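Local structure of RTX-adhesin (Marinomonas primoryensis, 5IRB) at residues A[84-89]-A[96-101]; A[105-110]-A[192-197]. The protein binds its Antarctic bacterium to diatoms and ice as a giant calcium-binding adhesin, this piece of consecutive beta-rich domains probably helping to retain it at the cell surface. All blocks are in the same frame, centred on the assembly; numbering follows the deposited sequence.

Interaction 1 (A[84-89]-A[96-101]); sequences ASVVVT and GTADST
Ala84 to Val88 pair with Ser100 back to Gly96 as the two arms of an antiparallel beta hairpin, their short axes 4.6 Å apart at closest approach and running at 162°. Six backbone hydrogen bonds define the register, two at each of the hydrogen-bonded pairs Ala84–Ser100, Val86–Ala98 and Val88–Gly96; the donor in Val88 N to Gly96 O (2.9 Å) lies nearly on the line of the carbonyl bond. The side chains divide by parity. On the buried face, Val86 holds CG1 between its backbone N and carbonyl carbon (chi1 63°), and this methyl meets Ala98 CB at 4.0 Å. Strand 8-12 packs over this face, where Ala84 touches Leu10 and Ile12, and Ser100 OG is hydrogen-bonded to Leu10 O, which satisfies the hydroxyl on this face. The more open face carries the non-hydrogen-bonded pairs. There the Val87 and Thr97 side chains cross obliquely, with Val87 CB 4.0 Å from Thr97 CG2. Backbone CA-H...O contacts add to the pairing, among them Thr97 CA to Val86 O at 3.1 Å. At Asp99 the carboxylate leans across the strand gap, bringing OD1 to 3.3 Å from Ser85 CB.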
loop_
_atom_site.group_PDB
_atom_site.type_symbol
_atom_site.label_atom_id
_atom_site.label_comp_id
_atom_site.label_asym_id
_atom_site.label_seq_id
_atom_site.Cartn_x
_atom_site.Cartn_y
_atom_site.Cartn_z
ATOM N N ALA A 84 40.737 -3.431 24.321
ATOM C CA ALA A 84 42.030 -2.955 23.859
ATOM C C ALA A 84 43.062 -2.971 24.975
ATOM O O ALA A 84 42.737 -2.753 26.136
ATOM C CB ALA A 84 41.892 -1.556 23.305
ATOM N N SER A 85 44.300 -3.243 24.613
ATOM C CA SER A 85 45.397 -3.029 25.548
ATOM C C SER A 85 46.639 -2.490 24.840
ATOM O O SER A 85 46.768 -2.585 23.608
ATOM C CB SER A 85 45.704 -4.323 26.306
ATOM O OG SER A 85 46.181 -5.323 25.425
ATOM N N VAL A 86 47.531 -1.871 25.617
ATOM C CA VAL A 86 48.744 -1.307 25.043
ATOM C C VAL A 86 49.958 -1.606 25.948
ATOM O O VAL A 86 49.833 -1.637 27.173
ATOM C CB VAL A 86 48.590 0.212 24.801
ATOM C CG1 VAL A 86 48.369 0.956 26.107
ATOM C CG2 VAL A 86 49.790 0.785 24.016
ATOM N N VAL A 87 51.101 -1.883 25.334
ATOM C CA VAL A 87 52.384 -1.805 26.035
ATOM C C VAL A 87 53.270 -0.785 25.316
ATOM O O VAL A 87 53.316 -0.765 24.081
ATOM C CB VAL A 87 53.071 -3.173 26.121
ATOM C CG1 VAL A 87 53.219 -3.784 24.748
ATOM C CG2 VAL A 87 54.428 -3.045 26.812
ATOM N N VAL A 88 53.913 0.094 26.086
ATOM C CA VAL A 88 54.797 1.113 25.533
ATOM C C VAL A 88 56.208 0.992 26.144
ATOM O O VAL A 88 56.369 0.442 27.233
ATOM C CB VAL A 88 54.293 2.543 25.792
ATOM C CG1 VAL A 88 52.866 2.734 25.301
ATOM C CG2 VAL A 88 54.422 2.897 27.278
ATOM N N THR A 89 57.203 1.525 25.444
ATOM C CA THR A 89 58.602 1.476 25.888
ATOM C C THR A 89 59.202 2.851 25.718
ATOM O O THR A 89 58.875 3.535 24.756
ATOM C CB THR A 89 59.435 0.469 25.080
ATOM O OG1 THR A 89 58.794 -0.808 25.124
ATOM C CG2 THR A 89 60.849 0.361 25.660
ATOM N N GLY A 96 55.389 0.278 30.192
ATOM C CA GLY A 96 54.121 0.507 30.861
ATOM C C GLY A 96 53.008 -0.171 30.067
ATOM O O GLY A 96 53.116 -0.305 28.853
ATOM N N THR A 97 51.970 -0.636 30.756
ATOM C CA THR A 97 50.818 -1.250 30.123
ATOM C C THR A 97 49.536 -0.542 30.536
ATOM O O THR A 97 49.455 0.019 31.625
ATOM C CB THR A 97 50.701 -2.738 30.484
ATOM O OG1 THR A 97 50.643 -2.866 31.915
ATOM C CG2 THR A 97 51.911 -3.510 29.984
ATOM N N ALA A 98 48.534 -0.559 29.659
ATOM C CA ALA A 98 47.181 -0.152 30.058
ATOM C C ALA A 98 46.117 -0.914 29.268
ATOM O O ALA A 98 46.444 -1.560 28.276
ATOM C CB ALA A 98 46.999 1.347 29.876
ATOM N N ASP A 99 44.868 -0.842 29.742
ATOM C CA ASP A 99 43.711 -1.480 29.118
ATOM C C ASP A 99 42.665 -0.439 28.767
ATOM O O ASP A 99 42.655 0.649 29.324
ATOM C CB ASP A 99 43.024 -2.493 30.052
ATOM C CG ASP A 99 43.848 -3.726 30.308
ATOM O OD1 ASP A 99 44.463 -4.256 29.358
ATOM O OD2 ASP A 99 43.856 -4.185 31.470
ATOM N N SER A 100 41.737 -0.802 27.889
ATOM C CA SER A 100 40.616 0.079 27.626
ATOM C C SER A 100 39.524 -0.699 26.904
ATOM O O SER A 100 39.761 -1.796 26.386
ATOM C CB SER A 100 41.053 1.279 26.787
ATOM O OG SER A 100 40.020 2.242 26.718
ATOM N N THR A 101 38.334 -0.127 26.869
ATOM C CA THR A 101 37.251 -0.708 26.095
ATOM C C THR A 101 36.539 0.422 25.378
ATOM O O THR A 101 36.663 1.590 25.768
ATOM C CB THR A 101 36.235 -1.495 26.951
ATOM O OG1 THR A 101 35.618 -0.599 27.878
ATOM C CG2 THR A 101 36.913 -2.651 27.712
#

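Interaction 2 (A[105-110]-A[192-197]); sequences IVKTSS and DSAGNP
Asp192, which opens a type I beta turn to Gly195, and Asn196 just after that turn hold residues 107-110, where strand 95-106 runs out; the turn lies between strands 183-191 and 197-208 of the following domain. The tight part is polar and held by hydrogen bonds. Asn196 ND2 donates to Lys107 O at 2.7 Å, 157° at the hydrogen; it stands above the carbonyl plane, while the acceptor lies nearly in the amide plane. Asn196 ND2 also donates to the syn lone pair of Asp192 OD2 (3.1 Å), leaving the anti lone pair to Ser110 OG at 2.6 Å. Two donors therefore grip this oxygen and limit rotation of the carboxylate. Asp192 OD1 turns back to its own loop and accepts from Asn196 N at 2.7 Å, from above the carboxylate plane. Asn196 OD1 bonds to Ala23 N and Ala194 O to Asn22 ND2, so the loop also rests on the preceding domain near its Val20 calcium site. The looser side is formed by Lys107, whose chain slides past Asp192; NZ stays 4.2 Å from Asp192 OD2, beyond a salt bridge. Near Ser110 a water bridges the segments, accepting from Ser110 N (2.8 Å) and donating to Pro197 O (3.0 Å).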
loop_
_atom_site.group_PDB
_atom_site.type_symbol
_atom_site.label_atom_id
_atom_site.label_comp_id
_atom_site.label_asym_id
_atom_site.label_seq_id
_atom_site.Cartn_x
_atom_site.Cartn_y
_atom_site.Cartn_z
ATOM N N ILE A 105 27.404 0.741 18.646
ATOM C CA ILE A 105 26.091 0.248 18.219
ATOM C C ILE A 105 26.152 -0.374 16.827
ATOM O O ILE A 105 26.757 0.189 15.913
ATOM C CB ILE A 105 25.081 1.393 18.226
ATOM C CG1 ILE A 105 24.980 1.970 19.645
ATOM C CG2 ILE A 105 23.714 0.953 17.631
ATOM C CD1 ILE A 105 24.215 3.260 19.723
ATOM N N VAL A 106 25.514 -1.531 16.667
ATOM C CA VAL A 106 25.358 -2.136 15.347
ATOM C C VAL A 106 23.895 -2.022 14.890
ATOM O O VAL A 106 22.990 -2.511 15.559
ATOM C CB VAL A 106 25.788 -3.608 15.335
ATOM C CG1 VAL A 106 25.607 -4.206 13.946
ATOM C CG2 VAL A 106 27.253 -3.732 15.766
ATOM N N LYS A 107 23.712 -1.380 13.739
ATOM C CA LYS A 107 22.420 -1.118 13.101
ATOM C C LYS A 107 22.579 -1.287 11.605
ATOM O O LYS A 107 22.882 -0.332 10.899
ATOM C CB LYS A 107 21.936 0.297 13.429
ATOM C CG LYS A 107 20.508 0.634 12.970
ATOM C CD LYS A 107 19.438 -0.231 13.609
ATOM C CE LYS A 107 18.045 0.170 13.094
ATOM N NZ LYS A 107 17.769 1.620 13.361
ATOM N N THR A 108 22.398 -2.511 11.125
ATOM C CA THR A 108 22.693 -2.797 9.739
ATOM C C THR A 108 21.453 -2.948 8.857
ATOM O O THR A 108 21.578 -3.047 7.639
ATOM C CB THR A 108 23.494 -4.089 9.635
ATOM O OG1 THR A 108 22.766 -5.118 10.313
ATOM C CG2 THR A 108 24.879 -3.932 10.290
ATOM N N SER A 109 20.269 -2.963 9.462
ATOM C CA SER A 109 19.037 -2.825 8.693
ATOM C C SER A 109 17.889 -2.259 9.518
ATOM O O SER A 109 18.002 -2.075 10.729
ATOM C CB SER A 109 18.620 -4.168 8.086
ATOM O OG SER A 109 18.389 -5.125 9.099
ATOM N N SER A 110 16.784 -1.971 8.832
ATOM C CA SER A 110 15.589 -1.431 9.461
ATOM C C SER A 110 14.397 -2.059 8.755
ATOM O O SER A 110 14.548 -2.647 7.686
ATOM C CB SER A 110 15.533 0.094 9.391
ATOM O OG SER A 110 16.378 0.671 10.379
ATOM N N ASP A 192 17.244 4.613 6.747
ATOM C CA ASP A 192 17.125 4.795 8.182
ATOM C C ASP A 192 18.179 5.787 8.697
ATOM O O ASP A 192 18.992 6.275 7.915
ATOM C CB ASP A 192 17.168 3.430 8.900
ATOM C CG ASP A 192 18.551 2.759 8.910
ATOM O OD1 ASP A 192 19.602 3.385 8.588
ATOM O OD2 ASP A 192 18.559 1.546 9.253
ATOM N N SER A 193 18.162 6.100 9.989
ATOM C CA SER A 193 19.079 7.121 10.519
ATOM C C SER A 193 20.553 6.725 10.444
ATOM O O SER A 193 21.437 7.584 10.549
ATOM C CB SER A 193 18.754 7.456 11.978
ATOM O OG SER A 193 18.940 6.319 12.806
ATOM N N ALA A 194 20.826 5.433 10.292
ATOM C CA ALA A 194 22.209 4.979 10.130
ATOM C C ALA A 194 22.607 4.916 8.666
ATOM O O ALA A 194 23.724 4.534 8.352
ATOM C CB ALA A 194 22.407 3.625 10.785
ATOM N N GLY A 195 21.696 5.263 7.764
ATOM C CA GLY A 195 22.015 5.257 6.348
ATOM C C GLY A 195 21.644 3.976 5.599
ATOM O O GLY A 195 21.920 3.848 4.400
ATOM N N ASN A 196 20.996 3.025 6.267
ATOM C CA ASN A 196 20.685 1.798 5.571
ATOM C C ASN A 196 19.446 2.018 4.733
ATOM O O ASN A 196 18.433 2.539 5.230
ATOM C CB ASN A 196 20.442 0.648 6.544
ATOM C CG ASN A 196 21.621 0.402 7.454
ATOM O OD1 ASN A 196 22.758 0.207 6.996
ATOM N ND2 ASN A 196 21.362 0.413 8.756
ATOM N N PRO A 197 19.502 1.609 3.462
ATOM C CA PRO A 197 18.255 1.720 2.701
ATOM C C PRO A 197 17.303 0.657 3.181
ATOM O O PRO A 197 17.739 -0.378 3.681
ATOM C CB PRO A 197 18.692 1.484 1.260
ATOM C CG PRO A 197 19.976 0.732 1.362
ATOM C CD PRO A 197 20.635 1.164 2.637
HETATM O O HOH W 1 17.232 -2.130 6.052
#

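Strand 95-106 ties the two contacts together: interaction 1 uses its first half within one domain, and interaction 2 begins where it runs out into the linker, the centres lying 32 Å apart. Interaction 1 is local in sequence, two neighbouring strands of one sheet with a buried apolar face and a more exposed opposite face. Interaction 2 joins residues more than 80 positions apart at the junction of successive domains. Both are partly buried, but interaction 2 buries the polar Asp192 and Asn196. Their chemistry follows: repeated main-chain pairing and methyl packing over 388 Å² in the hairpin, against side-chain amide, carboxylate and hydroxyl bonds plus a bridging water over 254 Å² at the junction.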